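Local coordinates for protein GDP-perosamine synthase (Caulobacter crescentus, PDB 3BN1) that transfers an amino group from L-glutamate to GDP-4-keto-6-deoxy-D-mannose, using pyridoxal phosphate, to make GDP-perosamine for the lipopolysaccharide O-antigen, at residues L253-E264 / G283-T291; I314-H324 / A340-P351. All coordinates share one frame; numbering follows the deposited sequence.

Contact 1. Residues L253-E264 / G283-T291; sequences LAARERVVGWYE and GRHVFWMYT
Tyr290 lies against Tyr263 where helix 249-266 covers the loop entering strand 290-294, in the C-terminal part of an aspartate aminotransferase (fold type I) subunit. With CG anti to the backbone N (chi1 -171°), the Tyr290 side chain runs out along the helix flank. Its CB packs on Tyr263 CD2 at 3.9 Å, and CG, one bond further, is 3.6 Å from the same CD2. Tyr263 CB sits over the face of the Tyr290 ring, nearest CE2 at 3.5 Å, in a CH-pi contact. At the tip, OH donates to Glu264 OE2 at 2.8 Å, meeting the carboxylate from above its plane. The two phenols form an offset stack, centroids 4.4 Å apart and planes at 20°; the side chains run antiparallel, so that Tyr263 OH lies away from Tyr290 OH, at its partner Pro351.

One turn back, Val260 CG1 sits over the centre of the Phe287 ring, 4.0 Å from its centroid, while CG2 presses on Phe287 CG. His285 CE1 covers the opposite face, fixing the phenyl between the two. Arg256 reaches the loop backbone with an extended chain: NH2 donates to Trp288 O at 2.8 Å and, weakly, to Phe287 O. These bonds hold the main chain of Trp288, whose indole lines the 2-oxoglutarate pocket and bonds to Asn187 O. At the solvent-facing end, Arg284 NH2 makes a 3.1 Å salt bridge to Glu257 OE1. Leu253 CB lies over a face of that guanidinium, and Arg284 NE donates to a water that also reaches His285 O.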
loop_
_atom_site.group_PDB
_atom_site.type_symbol
_atom_site.label_atom_id
_atom_site.label_comp_id
_atom_site.label_asym_id
_atom_site.label_seq_id
_atom_site.Cartn_x
_atom_site.Cartn_y
_atom_site.Cartn_z
ATOM N N LEU A 253 -14.387 -12.586 -18.868
ATOM C CA LEU A 253 -13.498 -13.378 -19.731
ATOM C C LEU A 253 -14.136 -13.686 -21.097
ATOM O O LEU A 253 -13.477 -13.585 -22.123
ATOM C CB LEU A 253 -13.089 -14.704 -19.043
ATOM C CG LEU A 253 -12.287 -14.515 -17.743
ATOM C CD1 LEU A 253 -12.138 -15.814 -17.011
ATOM C CD2 LEU A 253 -10.898 -13.871 -18.074
ATOM N N ALA A 254 -15.433 -13.972 -21.110
ATOM C CA ALA A 254 -16.120 -14.287 -22.370
ATOM C C ALA A 254 -16.148 -13.101 -23.272
ATOM O O ALA A 254 -16.009 -13.209 -24.497
ATOM C CB ALA A 254 -17.549 -14.721 -22.130
ATOM N N ALA A 255 -16.322 -11.969 -22.624
ATOM C CA ALA A 255 -16.339 -10.735 -23.339
ATOM C C ALA A 255 -15.010 -10.523 -24.041
ATOM O O ALA A 255 -14.945 -10.174 -25.225
ATOM C CB ALA A 255 -16.588 -9.683 -22.360
ATOM N N ARG A 256 -13.934 -10.726 -23.297
ATOM C CA ARG A 256 -12.591 -10.602 -23.838
ATOM C C ARG A 256 -12.439 -11.682 -24.942
ATOM O O ARG A 256 -11.890 -11.401 -26.024
ATOM C CB ARG A 256 -11.537 -10.760 -22.710
ATOM C CG ARG A 256 -10.846 -9.565 -22.195
ATOM C CD ARG A 256 -10.222 -9.827 -20.817
ATOM N NE ARG A 256 -10.086 -8.529 -20.165
ATOM C CZ ARG A 256 -9.182 -7.629 -20.548
ATOM N NH1 ARG A 256 -9.089 -6.432 -19.972
ATOM N NH2 ARG A 256 -8.339 -7.970 -21.510
ATOM N N GLU A 257 -12.923 -12.911 -24.695
ATOM C CA GLU A 257 -12.825 -13.945 -25.733
ATOM C C GLU A 257 -13.437 -13.494 -27.065
ATOM O O GLU A 257 -12.931 -13.746 -28.141
ATOM C CB GLU A 257 -13.482 -15.248 -25.323
ATOM C CG GLU A 257 -12.524 -16.410 -25.194
ATOM C CD GLU A 257 -13.116 -17.575 -24.369
ATOM O OE1 GLU A 257 -12.351 -18.507 -24.032
ATOM O OE2 GLU A 257 -14.333 -17.575 -24.039
ATOM N N ARG A 258 -14.589 -12.861 -26.977
ATOM C CA ARG A 258 -15.308 -12.416 -28.165
ATOM C C ARG A 258 -14.444 -11.416 -28.951
ATOM O O ARG A 258 -14.253 -11.497 -30.180
ATOM C CB ARG A 258 -16.503 -11.644 -27.601
ATOM C CG ARG A 258 -17.819 -11.912 -28.256
ATOM C CD ARG A 258 -18.825 -12.284 -27.183
ATOM N NE ARG A 258 -18.836 -11.315 -26.097
ATOM C CZ ARG A 258 -19.245 -11.576 -24.855
ATOM N NH1 ARG A 258 -19.639 -12.806 -24.500
ATOM N NH2 ARG A 258 -19.229 -10.626 -23.929
ATOM N N VAL A 259 -13.898 -10.475 -28.177
ATOM C CA VAL A 259 -13.077 -9.415 -28.714
ATOM C C VAL A 259 -11.870 -10.009 -29.401
ATOM O O VAL A 259 -11.530 -9.655 -30.547
ATOM C CB VAL A 259 -12.596 -8.468 -27.603
ATOM C CG1 VAL A 259 -11.264 -7.692 -28.073
ATOM C CG2 VAL A 259 -13.744 -7.510 -27.248
ATOM N N VAL A 260 -11.253 -10.954 -28.700
ATOM C CA VAL A 260 -10.086 -11.637 -29.222
ATOM C C VAL A 260 -10.480 -12.364 -30.504
ATOM O O VAL A 260 -9.733 -12.434 -31.487
ATOM C CB VAL A 260 -9.604 -12.734 -28.189
ATOM C CG1 VAL A 260 -8.559 -13.630 -28.868
ATOM C CG2 VAL A 260 -8.943 -12.085 -27.020
ATOM N N GLY A 261 -11.683 -12.927 -30.483
ATOM C CA GLY A 261 -12.115 -13.637 -31.679
ATOM C C GLY A 261 -12.272 -12.747 -32.897
ATOM O O GLY A 261 -11.991 -13.137 -34.040
ATOM N N TRP A 262 -12.675 -11.518 -32.640
ATOM C CA TRP A 262 -12.868 -10.536 -33.701
ATOM C C TRP A 262 -11.517 -10.216 -34.317
ATOM O O TRP A 262 -11.374 -10.160 -35.538
ATOM C CB TRP A 262 -13.538 -9.311 -33.108
ATOM C CG TRP A 262 -14.962 -9.552 -32.912
ATOM C CD1 TRP A 262 -15.757 -10.402 -33.649
ATOM C CD2 TRP A 262 -15.810 -8.936 -31.920
ATOM N NE1 TRP A 262 -17.041 -10.387 -33.128
ATOM C CE2 TRP A 262 -17.106 -9.500 -32.078
ATOM C CE3 TRP A 262 -15.604 -7.961 -30.921
ATOM C CZ2 TRP A 262 -18.219 -9.075 -31.308
ATOM C CZ3 TRP A 262 -16.716 -7.553 -30.138
ATOM C CH2 TRP A 262 -18.006 -8.136 -30.336
ATOM N N TYR A 263 -10.516 -10.073 -33.448
ATOM C CA TYR A 263 -9.131 -9.838 -33.875
ATOM C C TYR A 263 -8.624 -10.961 -34.762
ATOM O O TYR A 263 -8.018 -10.679 -35.800
ATOM C CB TYR A 263 -8.182 -9.629 -32.677
ATOM C CG TYR A 263 -8.069 -8.208 -32.114
ATOM C CD1 TYR A 263 -7.755 -7.125 -32.918
ATOM C CD2 TYR A 263 -8.251 -7.966 -30.773
ATOM C CE1 TYR A 263 -7.664 -5.830 -32.391
ATOM C CE2 TYR A 263 -8.177 -6.683 -30.220
ATOM C CZ TYR A 263 -7.864 -5.607 -31.012
ATOM O OH TYR A 263 -7.727 -4.323 -30.473
ATOM N N GLU A 264 -8.894 -12.201 -34.368
ATOM C CA GLU A 264 -8.387 -13.395 -35.062
ATOM C C GLU A 264 -8.940 -13.469 -36.460
ATOM O O GLU A 264 -8.247 -13.832 -37.392
ATOM C CB GLU A 264 -8.685 -14.675 -34.267
ATOM C CG GLU A 264 -7.600 -14.974 -33.231
ATOM C CD GLU A 264 -6.204 -15.085 -33.851
ATOM O OE1 GLU A 264 -6.084 -15.842 -34.847
ATOM O OE2 GLU A 264 -5.244 -14.421 -33.360
ATOM N N GLY A 283 -3.462 -24.462 -22.039
ATOM C CA GLY A 283 -4.663 -24.139 -21.261
ATOM C C GLY A 283 -5.185 -22.831 -21.840
ATOM O O GLY A 283 -4.795 -22.413 -22.941
ATOM N N ARG A 284 -6.005 -22.148 -21.058
ATOM C CA ARG A 284 -6.641 -20.903 -21.504
ATOM C C ARG A 284 -5.748 -19.704 -21.344
ATOM O O ARG A 284 -5.182 -19.462 -20.257
ATOM C CB ARG A 284 -7.843 -20.619 -20.617
ATOM C CG ARG A 284 -8.660 -19.434 -21.080
ATOM C CD ARG A 284 -9.915 -19.243 -20.238
ATOM N NE ARG A 284 -10.917 -18.430 -20.962
ATOM C CZ ARG A 284 -12.156 -18.229 -20.507
ATOM N NH1 ARG A 284 -12.487 -18.715 -19.314
ATOM N NH2 ARG A 284 -13.060 -17.554 -21.216
ATOM N N HIS A 285 -5.696 -18.931 -22.417
ATOM C CA HIS A 285 -4.978 -17.676 -22.466
ATOM C C HIS A 285 -6.100 -16.651 -22.317
ATOM O O HIS A 285 -7.046 -16.578 -23.125
ATOM C CB HIS A 285 -4.367 -17.587 -23.827
ATOM C CG HIS A 285 -3.514 -16.390 -24.037
ATOM N ND1 HIS A 285 -3.807 -15.163 -23.479
ATOM C CD2 HIS A 285 -2.431 -16.210 -24.839
ATOM C CE1 HIS A 285 -2.931 -14.276 -23.908
ATOM N NE2 HIS A 285 -2.075 -14.882 -24.717
ATOM N N VAL A 286 -6.068 -15.911 -21.219
ATOM C CA VAL A 286 -7.128 -14.964 -20.925
ATOM C C VAL A 286 -7.039 -13.602 -21.636
ATOM O O VAL A 286 -8.002 -12.825 -21.624
ATOM C CB VAL A 286 -7.460 -14.872 -19.434
ATOM C CG1 VAL A 286 -8.016 -16.233 -18.890
ATOM C CG2 VAL A 286 -6.292 -14.291 -18.683
ATOM N N PHE A 287 -5.939 -13.355 -22.333
ATOM C CA PHE A 287 -5.859 -12.127 -23.112
ATOM C C PHE A 287 -6.068 -10.783 -22.395
ATOM O O PHE A 287 -6.917 -9.940 -22.770
ATOM C CB PHE A 287 -6.709 -12.286 -24.382
ATOM C CG PHE A 287 -6.014 -13.058 -25.475
ATOM C CD1 PHE A 287 -5.046 -12.442 -26.285
ATOM C CD2 PHE A 287 -6.240 -14.413 -25.644
ATOM C CE1 PHE A 287 -4.327 -13.160 -27.296
ATOM C CE2 PHE A 287 -5.577 -15.127 -26.662
ATOM C CZ PHE A 287 -4.598 -14.511 -27.474
ATOM N N TRP A 288 -5.228 -10.551 -21.383
ATOM C CA TRP A 288 -5.269 -9.263 -20.719
ATOM C C TRP A 288 -5.087 -8.181 -21.817
ATOM O O TRP A 288 -5.738 -7.118 -21.834
ATOM C CB TRP A 288 -4.135 -9.173 -19.687
ATOM C CG TRP A 288 -4.122 -7.742 -19.101
ATOM C CD1 TRP A 288 -5.195 -7.012 -18.642
ATOM C CD2 TRP A 288 -2.968 -6.915 -18.930
ATOM N NE1 TRP A 288 -4.763 -5.742 -18.235
ATOM C CE2 TRP A 288 -3.395 -5.687 -18.375
ATOM C CE3 TRP A 288 -1.628 -7.051 -19.306
ATOM C CZ2 TRP A 288 -2.517 -4.620 -18.161
ATOM C CZ3 TRP A 288 -0.737 -6.004 -18.994
ATOM C CH2 TRP A 288 -1.181 -4.837 -18.390
ATOM N N MET A 289 -4.237 -8.490 -22.796
ATOM C CA MET A 289 -3.992 -7.613 -23.923
ATOM C C MET A 289 -3.679 -8.485 -25.110
ATOM O O MET A 289 -2.939 -9.476 -24.944
ATOM C CB MET A 289 -2.702 -6.864 -23.632
ATOM C CG MET A 289 -2.863 -6.031 -22.379
ATOM S SD MET A 289 -2.795 -4.319 -22.730
ATOM C CE MET A 289 -1.133 -4.137 -22.050
ATOM N N TYR A 290 -4.225 -8.086 -26.264
ATOM C CA TYR A 290 -3.964 -8.712 -27.568
ATOM C C TYR A 290 -2.684 -8.081 -28.166
ATOM O O TYR A 290 -2.665 -6.878 -28.459
ATOM C CB TYR A 290 -5.191 -8.575 -28.475
ATOM C CG TYR A 290 -5.081 -9.360 -29.732
ATOM C CD1 TYR A 290 -4.370 -8.829 -30.855
ATOM C CD2 TYR A 290 -5.672 -10.628 -29.821
ATOM C CE1 TYR A 290 -4.287 -9.558 -32.064
ATOM C CE2 TYR A 290 -5.604 -11.359 -31.035
ATOM C CZ TYR A 290 -4.892 -10.841 -32.120
ATOM O OH TYR A 290 -4.854 -11.624 -33.263
ATOM N N THR A 291 -1.592 -8.866 -28.181
ATOM C CA THR A 291 -0.261 -8.362 -28.500
ATOM C C THR A 291 0.300 -8.873 -29.830
ATOM O O THR A 291 0.459 -10.070 -30.012
ATOM C CB THR A 291 0.742 -8.633 -27.280
ATOM O OG1 THR A 291 0.237 -8.079 -26.048
ATOM C CG2 THR A 291 2.168 -8.072 -27.499
HETATM O O HOH W 1 -10.406 -14.235 -22.389
HETATM O O HOH W 2 -10.118 -16.470 -23.105
#

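Contact 2. Residues I314-H324 / A340-P351; sequences IESRPVFHPMH and AEACGVDGLNLP. With AKG (2-oxoglutaric acid), chain G.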
loop_
_atom_site.group_PDB
_atom_site.type_symbol
_atom_site.label_atom_id
_atom_site.label_comp_id
_atom_site.label_asym_id
_atom_site.label_seq_id
_atom_site.Cartn_x
_atom_site.Cartn_y
_atom_site.Cartn_z
ATOM N N ILE A 314 -7.121 6.044 -31.071
ATOM C CA ILE A 314 -6.936 4.679 -30.601
ATOM C C ILE A 314 -5.736 4.524 -29.696
ATOM O O ILE A 314 -4.574 4.766 -30.085
ATOM C CB ILE A 314 -6.827 3.687 -31.755
ATOM C CG1 ILE A 314 -8.214 3.482 -32.348
ATOM C CG2 ILE A 314 -6.316 2.329 -31.294
ATOM C CD1 ILE A 314 -8.147 3.509 -33.795
ATOM N N GLU A 315 -6.032 4.064 -28.488
ATOM C CA GLU A 315 -4.971 3.791 -27.515
ATOM C C GLU A 315 -4.279 2.441 -27.756
ATOM O O GLU A 315 -4.924 1.444 -28.052
ATOM C CB GLU A 315 -5.553 3.771 -26.110
ATOM C CG GLU A 315 -4.425 3.752 -25.084
ATOM C CD GLU A 315 -4.870 3.939 -23.664
ATOM O OE1 GLU A 315 -6.080 3.741 -23.399
ATOM O OE2 GLU A 315 -3.979 4.266 -22.842
ATOM N N SER A 316 -2.962 2.402 -27.612
ATOM C CA SER A 316 -2.199 1.150 -27.725
ATOM C C SER A 316 -1.003 1.391 -26.808
ATOM O O SER A 316 -0.847 2.493 -26.276
ATOM C CB SER A 316 -1.768 0.860 -29.190
ATOM O OG SER A 316 -0.949 1.856 -29.766
ATOM N N ARG A 317 -0.083 0.455 -26.674
ATOM C CA ARG A 317 1.101 0.786 -25.868
ATOM C C ARG A 317 2.158 -0.215 -26.248
ATOM O O ARG A 317 1.889 -1.292 -26.798
ATOM C CB ARG A 317 0.856 0.707 -24.366
ATOM C CG ARG A 317 0.522 -0.680 -24.063
ATOM C CD ARG A 317 -0.019 -0.990 -22.663
ATOM N NE ARG A 317 1.038 -1.060 -21.664
ATOM C CZ ARG A 317 0.825 -1.068 -20.348
ATOM N NH1 ARG A 317 1.889 -1.122 -19.547
ATOM N NH2 ARG A 317 -0.425 -1.018 -19.839
ATOM N N PRO A 318 3.385 0.156 -25.945
ATOM C CA PRO A 318 4.465 -0.731 -26.289
ATOM C C PRO A 318 4.524 -1.920 -25.371
ATOM O O PRO A 318 4.035 -1.922 -24.220
ATOM C CB PRO A 318 5.699 0.145 -26.113
ATOM C CG PRO A 318 5.310 1.204 -25.152
ATOM C CD PRO A 318 3.811 1.217 -25.016
ATOM N N VAL A 319 5.129 -2.964 -25.908
ATOM C CA VAL A 319 5.386 -4.086 -25.010
ATOM C C VAL A 319 6.397 -3.527 -23.980
ATOM O O VAL A 319 7.227 -2.661 -24.258
ATOM C CB VAL A 319 5.945 -5.271 -25.815
ATOM C CG1 VAL A 319 6.824 -6.155 -24.999
ATOM C CG2 VAL A 319 4.735 -6.058 -26.363
ATOM N N PHE A 320 6.340 -4.018 -22.768
ATOM C CA PHE A 320 7.239 -3.520 -21.729
ATOM C C PHE A 320 8.656 -3.440 -22.169
ATOM O O PHE A 320 9.120 -4.330 -22.898
ATOM C CB PHE A 320 7.260 -4.557 -20.623
ATOM C CG PHE A 320 5.922 -4.788 -20.005
ATOM C CD1 PHE A 320 5.338 -3.780 -19.266
ATOM C CD2 PHE A 320 5.298 -6.043 -20.073
ATOM C CE1 PHE A 320 4.115 -3.940 -18.669
ATOM C CE2 PHE A 320 4.040 -6.272 -19.408
ATOM C CZ PHE A 320 3.458 -5.216 -18.739
ATOM N N HIS A 321 9.371 -2.420 -21.672
ATOM C CA HIS A 321 10.792 -2.295 -22.018
ATOM C C HIS A 321 11.496 -3.297 -21.172
ATOM O O HIS A 321 11.238 -3.338 -19.968
ATOM C CB HIS A 321 11.384 -0.909 -21.651
ATOM C CG HIS A 321 10.720 0.229 -22.343
ATOM N ND1 HIS A 321 10.280 0.144 -23.649
ATOM C CD2 HIS A 321 10.364 1.459 -21.902
ATOM C CE1 HIS A 321 9.674 1.269 -23.982
ATOM N NE2 HIS A 321 9.729 2.092 -22.949
ATOM N N PRO A 322 12.441 -4.038 -21.761
ATOM C CA PRO A 322 13.187 -4.996 -20.968
ATOM C C PRO A 322 13.864 -4.250 -19.790
ATOM O O PRO A 322 14.384 -3.143 -19.953
ATOM C CB PRO A 322 14.212 -5.530 -21.975
ATOM C CG PRO A 322 13.514 -5.499 -23.297
ATOM C CD PRO A 322 12.684 -4.213 -23.216
ATOM N N MET A 323 13.920 -4.888 -18.635
ATOM C CA MET A 323 14.515 -4.226 -17.465
ATOM C C MET A 323 15.915 -3.720 -17.737
ATOM O O MET A 323 16.343 -2.678 -17.252
ATOM C CB MET A 323 14.770 -5.268 -16.362
ATOM C CG MET A 323 13.487 -5.933 -15.860
ATOM S SD MET A 323 12.346 -4.835 -14.987
ATOM C CE MET A 323 11.525 -3.914 -16.519
ATOM N N HIS A 324 16.694 -4.609 -18.331
ATOM C CA HIS A 324 18.116 -4.336 -18.500
ATOM C C HIS A 324 18.362 -3.134 -19.398
ATOM O O HIS A 324 19.506 -2.745 -19.622
ATOM C CB HIS A 324 18.904 -5.664 -18.938
ATOM C CG HIS A 324 18.662 -6.080 -20.358
ATOM N ND1 HIS A 324 17.435 -6.553 -20.782
ATOM C CD2 HIS A 324 19.436 -5.996 -21.474
ATOM C CE1 HIS A 324 17.476 -6.778 -22.086
ATOM N NE2 HIS A 324 18.680 -6.444 -22.534
ATOM N N ALA A 340 14.125 -10.778 -25.522
ATOM C CA ALA A 340 13.406 -9.720 -24.795
ATOM C C ALA A 340 13.605 -8.340 -25.496
ATOM O O ALA A 340 12.679 -7.533 -25.629
ATOM C CB ALA A 340 13.951 -9.660 -23.339
ATOM N N GLU A 341 14.826 -8.061 -25.939
ATOM C CA GLU A 341 15.106 -6.790 -26.630
ATOM C C GLU A 341 14.313 -6.647 -27.913
ATOM O O GLU A 341 13.725 -5.575 -28.169
ATOM C CB GLU A 341 16.589 -6.685 -26.973
ATOM C CG GLU A 341 17.475 -6.431 -25.738
ATOM C CD GLU A 341 18.924 -6.774 -26.002
ATOM O OE1 GLU A 341 19.326 -6.932 -27.182
ATOM O OE2 GLU A 341 19.639 -6.974 -25.014
ATOM N N ALA A 342 14.266 -7.743 -28.699
ATOM C CA ALA A 342 13.522 -7.782 -29.984
ATOM C C ALA A 342 12.019 -7.554 -29.740
ATOM O O ALA A 342 11.353 -6.756 -30.412
ATOM C CB ALA A 342 13.719 -9.197 -30.680
ATOM N N CYS A 343 11.490 -8.241 -28.735
ATOM C CA CYS A 343 10.074 -8.099 -28.418
ATOM C C CYS A 343 9.745 -6.699 -27.976
ATOM O O CYS A 343 8.724 -6.155 -28.366
ATOM C CB CYS A 343 9.614 -9.078 -27.371
ATOM S SG CYS A 343 9.636 -10.803 -27.949
ATOM N N GLY A 344 10.643 -6.122 -27.183
ATOM C CA GLY A 344 10.461 -4.753 -26.719
ATOM C C GLY A 344 10.444 -3.767 -27.875
ATOM O O GLY A 344 9.778 -2.723 -27.819
ATOM N N VAL A 345 11.254 -4.045 -28.887
ATOM C CA VAL A 345 11.335 -3.191 -30.064
ATOM C C VAL A 345 10.068 -3.233 -30.934
ATOM O O VAL A 345 9.479 -2.201 -31.294
ATOM C CB VAL A 345 12.527 -3.653 -30.918
ATOM C CG1 VAL A 345 12.459 -3.060 -32.340
ATOM C CG2 VAL A 345 13.802 -3.262 -30.213
ATOM N N ASP A 346 9.622 -4.441 -31.250
ATOM C CA ASP A 346 8.503 -4.587 -32.173
ATOM C C ASP A 346 7.110 -4.898 -31.574
ATOM O O ASP A 346 6.120 -4.971 -32.305
ATOM C CB ASP A 346 8.934 -5.552 -33.333
ATOM C CG ASP A 346 8.947 -7.025 -32.920
ATOM O OD1 ASP A 346 8.352 -7.373 -31.890
ATOM O OD2 ASP A 346 9.554 -7.859 -33.645
ATOM N N GLY A 347 7.034 -5.063 -30.254
ATOM C CA GLY A 347 5.819 -5.473 -29.579
ATOM C C GLY A 347 4.781 -4.390 -29.409
ATOM O O GLY A 347 5.121 -3.295 -29.000
ATOM N N LEU A 348 3.522 -4.688 -29.738
ATOM C CA LEU A 348 2.468 -3.682 -29.583
ATOM C C LEU A 348 1.232 -4.248 -28.913
ATOM O O LEU A 348 0.620 -5.151 -29.444
ATOM C CB LEU A 348 2.027 -3.154 -30.950
ATOM C CG LEU A 348 0.871 -2.115 -30.946
ATOM C CD1 LEU A 348 1.347 -0.810 -30.234
ATOM C CD2 LEU A 348 0.395 -1.816 -32.409
ATOM N N ASN A 349 0.803 -3.688 -27.784
ATOM C CA ASN A 349 -0.435 -4.169 -27.125
ATOM C C ASN A 349 -1.592 -3.432 -27.743
ATOM O O ASN A 349 -1.568 -2.203 -27.694
ATOM C CB ASN A 349 -0.431 -3.763 -25.646
ATOM C CG ASN A 349 0.668 -4.416 -24.880
ATOM O OD1 ASN A 349 1.391 -3.779 -24.094
ATOM N ND2 ASN A 349 0.836 -5.708 -25.136
ATOM N N LEU A 350 -2.613 -4.151 -28.218
ATOM C CA LEU A 350 -3.760 -3.498 -28.866
ATOM C C LEU A 350 -4.958 -3.449 -27.891
ATOM O O LEU A 350 -5.027 -4.256 -26.976
ATOM C CB LEU A 350 -4.196 -4.377 -30.054
ATOM C CG LEU A 350 -3.259 -4.438 -31.268
ATOM C CD1 LEU A 350 -3.798 -5.364 -32.388
ATOM C CD2 LEU A 350 -3.075 -2.982 -31.664
ATOM N N PRO A 351 -5.930 -2.547 -28.081
ATOM C CA PRO A 351 -7.097 -2.520 -27.179
ATOM C C PRO A 351 -7.743 -3.912 -27.001
ATOM O O PRO A 351 -8.080 -4.641 -27.965
ATOM C CB PRO A 351 -8.090 -1.587 -27.870
ATOM C CG PRO A 351 -7.215 -0.672 -28.688
ATOM C CD PRO A 351 -6.007 -1.540 -29.149
HETATM C C1 AKG G . 0.317 -1.183 -16.815
HETATM O O1 AKG G . 0.406 0.039 -17.112
HETATM O O2 AKG G . 0.068 -2.048 -17.690
HETATM C C2 AKG G . 0.490 -1.611 -15.412
HETATM O O5 AKG G . 0.286 -2.769 -15.106
HETATM C C3 AKG G . 0.962 -0.568 -14.420
HETATM C C4 AKG G . 0.919 -1.098 -13.003
HETATM C C5 AKG G . 0.955 0.069 -12.053
HETATM O O3 AKG G . 0.987 -0.188 -10.819
HETATM O O4 AKG G . 1.013 1.357 -12.540
#
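Chi1 of 63° sets Arg317 CG between its backbone N and carbonyl carbon, and chi3 of -79° bends the chain, carrying the guanidinium past Asn349 to the bound 2-oxoglutarate. The two residues form a hydrogen-bonded pair in the antiparallel sheet of the C-terminal part of the aminotransferase fold, where strand 317-318 flanks strand 347-350. Their side chains share one face of this sheet, and Arg317 CG rests 3.6 Å from Asn349 CB. Beyond the bend, the guanidinium turns its edge to the ligand carboxylate next to the keto carbon. NH1 makes a weak bond of 2.8 Å to AKG O2; NH2 approaches the same oxygen so closely that its exact distance is doubtful. The grip resembles that of the arginine which holds the substrate alpha-carboxylate in aspartate aminotransferase; Arg233 and Gln215 of the second subunit also bind the ligand.

Two backbone bonds fix the arginine's strand. Asn349 N donates to Arg317 O at 2.8 Å, and Arg317 N returns a longer bond to Asn349 O, 3.2 Å. The ladder ends with Val319 N, which adds a bond of 3.1 Å to Gly347 O; Arg302 is a second donor to that oxygen. Val319 CG2 lies 3.4 Å from Gly347 CA, where helix 338-346 gives way to the strand. Pro322 then packs along the helix, its CG on Ala340 and its CD toward Gly344 CA.

At the far end, an extended Glu341 reaches across to His324. The NE2-H of His324, in the ring plane, points at the anti lone pair of Glu341 OE2 (2.7 Å, 167°), while ND1 bonds to Ser85. At the opposite end, Pro351 CG covers Glu315 O at 3.2 Å, a buried carbonyl with no polar partner in the model.

Contact 1 and contact 2 have centres 18 Å apart and meet in one antiparallel sheet, where strands 290-294 and 347-350 are neighbours. Tyr290 O receives a probable hydrogen bond from Leu350 N at 2.7 Å, and Tyr263 OH probably bonds to Pro351 O at 2.6 Å, tying helix 249-266 to the end of the 340-351 segment. Met289 also packs on Asn349. Both contacts serve the 2-oxoglutarate pocket: the loop of contact 1 brings the Trp288 side chain to within about 3 Å of the ligand, while the edge strand of contact 2 presents Arg317. Strand 347-350 lies between strand 317-318 and strand 290-294, which Trp288 precedes.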